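Local coordinates for AOC_like domain-containing protein (Frankia sp. Cc1.17, PDB 7DVI) that acts as an exo-selective intermolecular Diels-Alderase on non-natural substrates, using an allene oxide cyclase-like barrel, at residues 43-46 with 47-50; 56-59 with 60-64. One frame throughout, in Å; residues are numbered along the deposited sequence.

How the contacts relate
The chain first runs through strand 22-37 and then a loop to strand 49-57. Contact 1 (43-46 with 47-50) closes the end of that loop with a tight turn and leads straight into the strand. The strand then runs along the barrel wall. At its far end contact 2 (56-59 with 60-64) reverses the chain into strand 63-76, its antiparallel neighbour. The two contacts follow in series and neither nests in nor crosses the other. The centres of contact 1 and contact 2 are about 31 Å apart, on opposite sides of the centre of the chain. Together they mark both ends of strand 49-57 in the eight-stranded antiparallel barrel.

Contact 1 (43-46 with 47-50); sequences DPQV and GQIG
A type II beta turn, Gln45 to Gln48, brings the chain into strand 49-57. Its closing bond runs from Gln48 N to Gln45 O, 3.0 Å. Gly47 takes the third position with phi 99°, the left-handed conformation expected there in a type II turn and readily adopted by glycine. The Gln48 side chain adds a second bond between the same two residues. Its CG lies beside its own backbone N (chi1 -68°) and the chain beyond is extended, which carries the amide back to Gln45. There Gln45 N donates to Gln48 OE1 at 3.0 Å. The N-H points almost straight at the oxygen, 178°, but comes from above the carbonyl plane. The two glutamine side chains lie side by side, with Gln45 CG 3.7 Å from Gln48 NE2. Their amide planes are nearly perpendicular. Gln45 bends at chi2, and its NE2 turns back to donate to Asp43 O, 2.7 Å. Gln48 OE1 also accepts from Asn40 N, so two backbone N-H groups of the loop share one oxygen. On the neighbouring strand 63-76, the Ile73 backbone hydrogen-bonds with that of Gly47 and Gln48, its side chain touches Pro44, and Lys76 NZ hydrogen-bonds Pro44 O.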
ATOM      1  N   ASP A  43      -6.791   7.954  22.769  1.00 37.61           N
ATOM      2  CA  ASP A  43      -7.924   8.470  21.979  1.00 41.78           C
ATOM      3  C   ASP A  43      -7.353   9.289  20.817  1.00 40.51           C
ATOM      4  O   ASP A  43      -7.482  10.512  20.746  1.00 35.26           O
ATOM      5  CB  ASP A  43      -8.843   9.305  22.869  1.00 43.80           C
ATOM      6  CG  ASP A  43     -10.033   9.808  22.101  1.00 48.39           C
ATOM      7  OD1 ASP A  43     -10.385   9.168  21.070  1.00 47.16           O
ATOM      8  OD2 ASP A  43     -10.572  10.852  22.509  1.00 55.08           O
ATOM      9  N   PRO A  44      -6.663   8.624  19.876  1.00 41.05           N
ATOM     10  CA  PRO A  44      -6.046   9.324  18.734  1.00 38.44           C
ATOM     11  C   PRO A  44      -7.023  10.113  17.845  1.00 31.64           C
ATOM     12  O   PRO A  44      -8.088   9.671  17.491  1.00 37.52           O
ATOM     13  CB  PRO A  44      -5.344   8.195  17.955  1.00 36.91           C
ATOM     14  CG  PRO A  44      -6.006   6.903  18.458  1.00 42.09           C
ATOM     15  CD  PRO A  44      -6.401   7.174  19.896  1.00 38.40           C
ATOM     16  N   GLN A  45      -6.635  11.320  17.475  1.00 31.17           N
ATOM     17  CA  GLN A  45      -7.442  12.164  16.576  1.00 32.54           C
ATOM     18  C   GLN A  45      -6.763  12.318  15.200  1.00 36.58           C
ATOM     19  O   GLN A  45      -5.490  12.520  15.120  1.00 29.08           O
ATOM     20  CB  GLN A  45      -7.656  13.527  17.219  1.00 33.97           C
ATOM     21  CG  GLN A  45      -8.047  13.398  18.695  1.00 38.76           C
ATOM     22  CD  GLN A  45      -9.427  12.799  18.810  1.00 40.53           C
ATOM     23  OE1 GLN A  45     -10.352  13.306  18.205  1.00 42.27           O
ATOM     24  NE2 GLN A  45      -9.553  11.688  19.520  1.00 43.83           N
ATOM     25  N   VAL A  46      -7.600  12.288  14.168  1.00 33.77           N
ATOM     26  CA  VAL A  46      -7.183  12.461  12.748  1.00 34.23           C
ATOM     27  C   VAL A  46      -6.301  13.692  12.676  1.00 35.90           C
ATOM     28  O   VAL A  46      -6.701  14.768  13.165  1.00 32.28           O
ATOM     29  CB  VAL A  46      -8.397  12.573  11.801  1.00 31.96           C
ATOM     30  CG1 VAL A  46      -7.982  13.038  10.411  1.00 34.94           C
ATOM     31  CG2 VAL A  46      -9.134  11.258  11.711  1.00 32.45           C
ATOM     32  N   GLY A  47      -5.150  13.586  12.027  1.00 29.65           N
ATOM     33  CA  GLY A  47      -4.283  14.753  11.808  1.00 27.85           C
ATOM     34  C   GLY A  47      -3.158  14.813  12.816  1.00 30.89           C
ATOM     35  O   GLY A  47      -2.229  15.574  12.574  1.00 31.70           O
ATOM     36  N   GLN A  48      -3.228  14.055  13.912  1.00 27.13           N
ATOM     37  CA  GLN A  48      -2.097  13.953  14.856  1.00 26.02           C
ATOM     38  C   GLN A  48      -0.936  13.186  14.157  1.00 27.03           C
ATOM     39  O   GLN A  48      -1.238  12.206  13.406  1.00 25.74           O
ATOM     40  CB  GLN A  48      -2.557  13.263  16.131  1.00 30.72           C
ATOM     41  CG  GLN A  48      -3.555  14.157  16.918  1.00 32.82           C
ATOM     42  CD  GLN A  48      -4.018  13.558  18.231  1.00 31.21           C
ATOM     43  OE1 GLN A  48      -3.956  12.352  18.444  1.00 30.66           O
ATOM     44  NE2 GLN A  48      -4.497  14.426  19.127  1.00 33.10           N
ATOM     45  N   ILE A  49       0.302  13.559  14.480  1.00 26.24           N
ATOM     46  CA  ILE A  49       1.531  12.968  13.863  1.00 26.43           C
ATOM     47  C   ILE A  49       2.568  12.623  14.921  1.00 30.58           C
ATOM     48  O   ILE A  49       2.525  13.166  16.047  1.00 28.53           O
ATOM     49  CB  ILE A  49       2.119  13.945  12.817  1.00 26.52           C
ATOM     50  CG1 ILE A  49       2.742  15.205  13.409  1.00 29.72           C
ATOM     51  CG2 ILE A  49       1.075  14.300  11.778  1.00 23.22           C
ATOM     52  CD1 ILE A  49       3.796  15.858  12.499  1.00 28.62           C
ATOM     53  N   GLY A  50       3.546  11.819  14.517  1.00 27.65           N
ATOM     54  CA  GLY A  50       4.790  11.621  15.261  1.00 28.94           C
ATOM     55  C   GLY A  50       5.929  11.391  14.288  1.00 30.62           C
ATOM     56  O   GLY A  50       5.657  10.981  13.131  1.00 25.29           O
TER

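Contact 2 (56-59 with 60-64); sequences LYDS and SRELL
Asp58 OD1 is gripped by two backbone N-H groups, one within the turn that Asp58 opens and one just beyond it. Ser60 N donates to Asp58 OD1 at 2.8 Å, an Asx turn. This bond is bent and comes on the anti side, tilted 33° out of the carboxylate plane. Glu62 N meets Asp58 OD1 from above the opposite face, at a long 3.3 Å. With chi1 at 70°, Asp58 CG is tucked over the main chain, which brings OD1 to these N-H groups. Arg61 N to Asp58 O, 2.7 Å, closes a type I turn. Toward the strands, Asp58 N donates to Glu62 O and Leu64 N to Leu56 O, each 2.8 Å. With Arg61 in the left-handed region, this is the type I turn plus G1 bulge of a 3:5 beta hairpin. Tyr57 and Leu63 form a non-hydrogen-bonded antiparallel pair.

Over one face of the Tyr57 ring lies Leu63 CD1, a CH-pi contact 4.2 Å from the centroid. In one of the two conformers modelled for Arg61 its guanidinium lies over the opposite face, so this cation-pi contact is tentative. Trp29 of strand 22-37 meets the Tyr57 ring edge-to-face, and Tyr57 OH hydrogen-bonds Glu55 OE1. On the buried side, Leu56 CB and Leu64 CB pack at 4.3 Å.

Asp58 OD2 makes a salt bridge to Arg93. One carboxylate thus uses one oxygen to hold the hairpin turn and the other to tie it to Arg93. The N-H groups and the arginine would probably favour its charged form.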
ATOM      1  N   LEU A  56      18.202  -0.407  14.935  1.00 30.71           N
ATOM      2  CA  LEU A  56      17.857  -1.817  14.760  1.00 35.10           C
ATOM      3  C   LEU A  56      19.120  -2.618  15.083  1.00 37.06           C
ATOM      4  O   LEU A  56      20.199  -2.249  14.576  1.00 40.09           O
ATOM      5  CB  LEU A  56      17.427  -2.075  13.314  1.00 38.47           C
ATOM      6  CG  LEU A  56      15.990  -1.664  12.960  1.00 39.93           C
ATOM      7  CD1 LEU A  56      15.928  -0.156  12.827  1.00 37.53           C
ATOM      8  CD2 LEU A  56      15.557  -2.347  11.676  1.00 41.62           C
ATOM      9  N   TYR A  57      18.918  -3.722  15.794  1.00 43.28           N
ATOM     10  CA  TYR A  57      19.930  -4.739  16.141  1.00 41.13           C
ATOM     11  C   TYR A  57      19.425  -6.071  15.609  1.00 39.94           C
ATOM     12  O   TYR A  57      18.218  -6.378  15.739  1.00 35.94           O
ATOM     13  CB  TYR A  57      20.180  -4.698  17.651  1.00 40.90           C
ATOM     14  CG  TYR A  57      20.843  -3.429  18.114  1.00 42.89           C
ATOM     15  CD1 TYR A  57      20.113  -2.267  18.331  1.00 38.80           C
ATOM     16  CD2 TYR A  57      22.214  -3.395  18.347  1.00 41.54           C
ATOM     17  CE1 TYR A  57      20.736  -1.094  18.707  1.00 39.12           C
ATOM     18  CE2 TYR A  57      22.844  -2.234  18.736  1.00 36.76           C
ATOM     19  CZ  TYR A  57      22.104  -1.085  18.919  1.00 39.55           C
ATOM     20  OH  TYR A  57      22.721   0.053  19.342  1.00 40.60           O
ATOM     21  N   ASP A  58      20.322  -6.845  14.993  1.00 39.70           N
ATOM     22  CA  ASP A  58      19.972  -8.188  14.474  1.00 38.06           C
ATOM     23  C   ASP A  58      19.777  -9.142  15.670  1.00 39.51           C
ATOM     24  O   ASP A  58      19.908  -8.709  16.827  1.00 38.28           O
ATOM     25  CB  ASP A  58      20.990  -8.627  13.424  1.00 39.60           C
ATOM     26  CG  ASP A  58      22.372  -8.935  13.991  1.00 48.12           C
ATOM     27  OD1 ASP A  58      22.466  -9.296  15.220  1.00 44.22           O
ATOM     28  OD2 ASP A  58      23.336  -8.761  13.218  1.00 46.82           O
ATOM     29  N   SER A  59      19.407 -10.385  15.395  1.00 41.54           N
ATOM     30  CA  SER A  59      19.045 -11.404  16.406  1.00 44.85           C
ATOM     31  C   SER A  59      20.256 -11.714  17.298  1.00 50.67           C
ATOM     32  O   SER A  59      20.042 -12.272  18.364  1.00 48.07           O
ATOM     33  CB  SER A  59      18.524 -12.634  15.758  1.00 43.80           C
ATOM     34  OG  SER A  59      19.511 -13.232  14.937  1.00 50.90           O
ATOM     35  N   SER A  60      21.459 -11.308  16.900  1.00 45.53           N
ATOM     36  CA  SER A  60      22.697 -11.393  17.712  1.00 49.82           C
ATOM     37  C   SER A  60      22.955 -10.093  18.473  1.00 50.97           C
ATOM     38  O   SER A  60      24.005 -10.003  19.088  1.00 60.53           O
ATOM     39  CB  SER A  60      23.843 -11.758  16.828  1.00 47.90           C
ATOM     40  OG  SER A  60      23.561 -13.008  16.230  1.00 50.95           O
ATOM     41  N   ARG A  61      22.050  -9.123  18.439  0.35 41.12           N
ATOM     42  CA  ARG A  61      22.184  -7.814  19.143  0.50 43.85           C
ATOM     43  C   ARG A  61      23.453  -7.090  18.701  0.35 37.19           C
ATOM     44  O   ARG A  61      23.932  -6.236  19.449  0.35 31.05           O
ATOM     45  CB  ARG A  61      22.117  -7.926  20.674  0.50 48.73           C
ATOM     46  CG  ARG A  61      20.865  -7.291  21.281  0.50 50.19           C
ATOM     47  CD  ARG A  61      21.021  -6.755  22.694  0.50 51.42           C
ATOM     48  NE  ARG A  61      21.160  -5.301  22.782  0.50 50.85           N
ATOM     49  CZ  ARG A  61      22.277  -4.642  22.523  0.50 48.76           C
ATOM     50  NH1 ARG A  61      22.340  -3.329  22.653  0.50 46.87           N
ATOM     51  NH2 ARG A  61      23.342  -5.307  22.131  0.50 51.71           N
ATOM     52  N   GLU A  62      23.903  -7.389  17.492  1.00 40.75           N
ATOM     53  CA  GLU A  62      24.815  -6.510  16.707  1.00 42.40           C
ATOM     54  C   GLU A  62      23.985  -5.454  15.944  1.00 43.61           C
ATOM     55  O   GLU A  62      22.892  -5.804  15.442  1.00 44.71           O
ATOM     56  CB  GLU A  62      25.559  -7.333  15.657  1.00 53.27           C
ATOM     57  CG  GLU A  62      26.338  -8.517  16.211  1.00 64.22           C
ATOM     58  CD  GLU A  62      27.764  -8.188  16.602  1.00 68.81           C
ATOM     59  OE1 GLU A  62      28.602  -9.111  16.585  1.00 86.03           O
ATOM     60  OE2 GLU A  62      28.030  -7.009  16.916  1.00 73.18           O
ATOM     61  N   LEU A  63      24.501  -4.241  15.795  1.00 42.11           N
ATOM     62  CA  LEU A  63      23.877  -3.146  15.004  1.00 43.06           C
ATOM     63  C   LEU A  63      23.595  -3.577  13.556  1.00 43.16           C
ATOM     64  O   LEU A  63      24.470  -4.180  12.857  1.00 39.26           O
ATOM     65  CB  LEU A  63      24.770  -1.910  15.060  1.00 45.32           C
ATOM     66  CG  LEU A  63      24.184  -0.627  14.453  1.00 42.80           C
ATOM     67  CD1 LEU A  63      22.979  -0.122  15.242  1.00 40.22           C
ATOM     68  CD2 LEU A  63      25.247   0.442  14.383  1.00 42.22           C
ATOM     69  N   LEU A  64      22.362  -3.338  13.115  1.00 37.79           N
ATOM     70  CA  LEU A  64      21.961  -3.586  11.714  1.00 36.12           C
ATOM     71  C   LEU A  64      21.867  -2.241  11.001  1.00 35.41           C
ATOM     72  O   LEU A  64      22.296  -2.147   9.809  1.00 37.69           O
ATOM     73  CB  LEU A  64      20.653  -4.368  11.693  1.00 39.96           C
ATOM     74  CG  LEU A  64      20.159  -4.819  10.325  1.00 35.89           C
ATOM     75  CD1 LEU A  64      21.097  -5.843   9.668  1.00 38.44           C
ATOM     76  CD2 LEU A  64      18.771  -5.425  10.476  1.00 37.32           C
TER